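Local coordinates for aminofutalosine deaminase (Helicobacter pylori, PDB 7LKK), which catalyses the hydrolytic deamination of aminofutalosine in the menaquinone pathway of this bacterium, using a metal-dependent amidohydrolase active site, at residues Val389-Asn393 / Phe405-Glu411. Sequence-based numbering, arbitrary orientation.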
loop_
_atom_site.group_PDB
_atom_site.type_symbol
_atom_site.label_atom_id
_atom_site.label_comp_id
_atom_site.label_asym_id
_atom_site.label_seq_id
_atom_site.Cartn_x
_atom_site.Cartn_y
_atom_site.Cartn_z
ATOM N N VAL A 389 10.082 6.008 -19.636
ATOM C CA VAL A 389 9.107 7.064 -19.892
ATOM C C VAL A 389 7.746 6.577 -19.414
ATOM O O VAL A 389 7.287 5.504 -19.825
ATOM C CB VAL A 389 9.058 7.449 -21.382
ATOM C CG1 VAL A 389 7.974 8.489 -21.628
ATOM C CG2 VAL A 389 10.416 7.959 -21.851
ATOM N N PHE A 390 7.110 7.359 -18.541
ATOM C CA PHE A 390 5.777 7.068 -18.025
ATOM C C PHE A 390 4.827 8.171 -18.467
ATOM O O PHE A 390 5.095 9.352 -18.229
ATOM C CB PHE A 390 5.777 6.972 -16.495
ATOM C CG PHE A 390 6.432 5.727 -15.956
ATOM C CD1 PHE A 390 7.807 5.657 -15.811
ATOM C CD2 PHE A 390 5.666 4.636 -15.579
ATOM C CE1 PHE A 390 8.410 4.516 -15.310
ATOM C CE2 PHE A 390 6.260 3.492 -15.075
ATOM C CZ PHE A 390 7.635 3.432 -14.941
ATOM N N GLY A 391 3.714 7.788 -19.085
ATOM C CA GLY A 391 2.749 8.743 -19.610
ATOM C C GLY A 391 1.580 8.936 -18.662
ATOM O O GLY A 391 1.130 7.992 -18.009
ATOM N N PHE A 392 1.092 10.174 -18.593
ATOM C CA PHE A 392 -0.018 10.535 -17.726
ATOM C C PHE A 392 -1.004 11.404 -18.497
ATOM O O PHE A 392 -0.767 11.787 -19.646
ATOM C CB PHE A 392 0.473 11.260 -16.465
ATOM C CG PHE A 392 1.458 10.462 -15.655
ATOM C CD1 PHE A 392 1.022 9.462 -14.801
ATOM C CD2 PHE A 392 2.817 10.707 -15.754
ATOM C CE1 PHE A 392 1.924 8.723 -14.059
ATOM C CE2 PHE A 392 3.726 9.972 -15.013
ATOM C CZ PHE A 392 3.277 8.979 -14.164
ATOM N N ASN A 393 -2.128 11.714 -17.851
ATOM C CA ASN A 393 -3.183 12.523 -18.447
ATOM C C ASN A 393 -3.083 13.999 -18.084
ATOM O O ASN A 393 -3.910 14.795 -18.544
ATOM C CB ASN A 393 -4.557 11.985 -18.036
ATOM C CG ASN A 393 -4.700 10.496 -18.284
ATOM O OD1 ASN A 393 -4.533 10.023 -19.408
ATOM N ND2 ASN A 393 -5.017 9.749 -17.232
ATOM N N PHE A 405 4.074 11.291 -9.391
ATOM C CA PHE A 405 4.605 10.192 -10.191
ATOM C C PHE A 405 4.541 8.876 -9.423
ATOM O O PHE A 405 4.053 7.867 -9.941
ATOM C CB PHE A 405 6.045 10.491 -10.613
ATOM C CG PHE A 405 6.765 9.302 -11.184
ATOM C CD1 PHE A 405 6.613 8.961 -12.517
ATOM C CD2 PHE A 405 7.582 8.517 -10.386
ATOM C CE1 PHE A 405 7.269 7.863 -13.045
ATOM C CE2 PHE A 405 8.240 7.419 -10.909
ATOM C CZ PHE A 405 8.082 7.094 -12.240
ATOM N N LEU A 406 5.044 8.868 -8.186
ATOM C CA LEU A 406 5.036 7.646 -7.388
ATOM C C LEU A 406 3.619 7.154 -7.127
ATOM O O LEU A 406 3.388 5.943 -7.031
ATOM C CB LEU A 406 5.769 7.875 -6.065
ATOM C CG LEU A 406 7.286 8.068 -6.155
ATOM C CD1 LEU A 406 7.879 8.345 -4.781
ATOM C CD2 LEU A 406 7.947 6.855 -6.793
ATOM N N LEU A 407 2.660 8.072 -7.006
ATOM C CA LEU A 407 1.286 7.680 -6.717
ATOM C C LEU A 407 0.594 7.093 -7.942
ATOM O O LEU A 407 -0.205 6.158 -7.816
ATOM C CB LEU A 407 0.497 8.878 -6.187
ATOM C CG LEU A 407 0.867 9.376 -4.790
ATOM C CD1 LEU A 407 0.044 10.606 -4.429
ATOM C CD2 LEU A 407 0.677 8.280 -3.754
ATOM N N HIS A 408 0.885 7.619 -9.135
ATOM C CA HIS A 408 0.115 7.274 -10.319
ATOM C C HIS A 408 0.841 6.377 -11.314
ATOM O O HIS A 408 0.179 5.789 -12.174
ATOM C CB HIS A 408 -0.350 8.551 -11.035
ATOM C CG HIS A 408 -1.200 9.439 -10.180
ATOM N ND1 HIS A 408 -2.436 9.054 -9.707
ATOM C CD2 HIS A 408 -0.987 10.687 -9.699
ATOM C CE1 HIS A 408 -2.950 10.028 -8.976
ATOM N NE2 HIS A 408 -2.090 11.031 -8.957
ATOM N N ALA A 409 2.164 6.249 -11.224
ATOM C CA ALA A 409 2.895 5.414 -12.173
ATOM C C ALA A 409 2.571 3.941 -11.942
ATOM O O ALA A 409 2.737 3.426 -10.833
ATOM C CB ALA A 409 4.398 5.650 -12.052
ATOM N N LYS A 410 2.103 3.266 -12.989
ATOM C CA LYS A 410 1.792 1.845 -12.920
ATOM C C LYS A 410 2.564 1.032 -13.946
ATOM O O LYS A 410 3.249 0.070 -13.578
ATOM C CB LYS A 410 0.279 1.627 -13.078
ATOM C CG LYS A 410 -0.459 1.623 -11.745
ATOM C CD LYS A 410 -1.712 2.481 -11.776
ATOM C CE LYS A 410 -2.825 1.817 -12.564
ATOM N NZ LYS A 410 -4.069 2.637 -12.553
ATOM N N GLU A 411 2.481 1.388 -15.228
ATOM C CA GLU A 411 3.182 0.671 -16.284
ATOM C C GLU A 411 3.973 1.657 -17.129
ATOM O O GLU A 411 3.498 2.757 -17.423
ATOM C CB GLU A 411 2.207 -0.113 -17.173
ATOM C CG GLU A 411 2.884 -0.890 -18.296
ATOM C CD GLU A 411 2.036 -2.038 -18.811
ATOM O OE1 GLU A 411 1.329 -2.669 -17.995
ATOM O OE2 GLU A 411 2.077 -2.311 -20.029
HETATM O O HOH W 1 2.978 4.905 -18.814
#
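F390 and F392, alternate residues at the end of strand 387-391 and just past it, both send their CA-CB bonds toward the C-terminal end of helix 401-408, whereas that of V389, just before F390, points away. The helix lies in the connection between antiparallel strands 387-391 and 414-417 and packs back on the first. The two rings pack differently. F392 goes in edge first: its CE1 lies 3.8 Å from H408 C and from A409 N, and its CZ 3.7 Å from F405 CD1, so the rim of the ring fills the hollow among F405, H408 and A409. F390 instead offers a face. The edge of F405 meets it in a T-shaped stack, with centroids 5.2 Å apart and planes at 86°, while F390 CD2 lies 3.9 Å from A409 CB and 3.4 Å from E411 O. A409 CB thus touches both rings, being 4.1 Å from F392 CZ. L72 of strand 69-80, the antiparallel neighbour of strand 387-391, touches F390 and F405. One water accepts from G391 N (3.0 Å) and donates to E411 O (2.6 Å). With no direct hydrogen bond between the segments, the fit is mainly apolar and rests on complementary shapes, while the water serves two backbone polar groups.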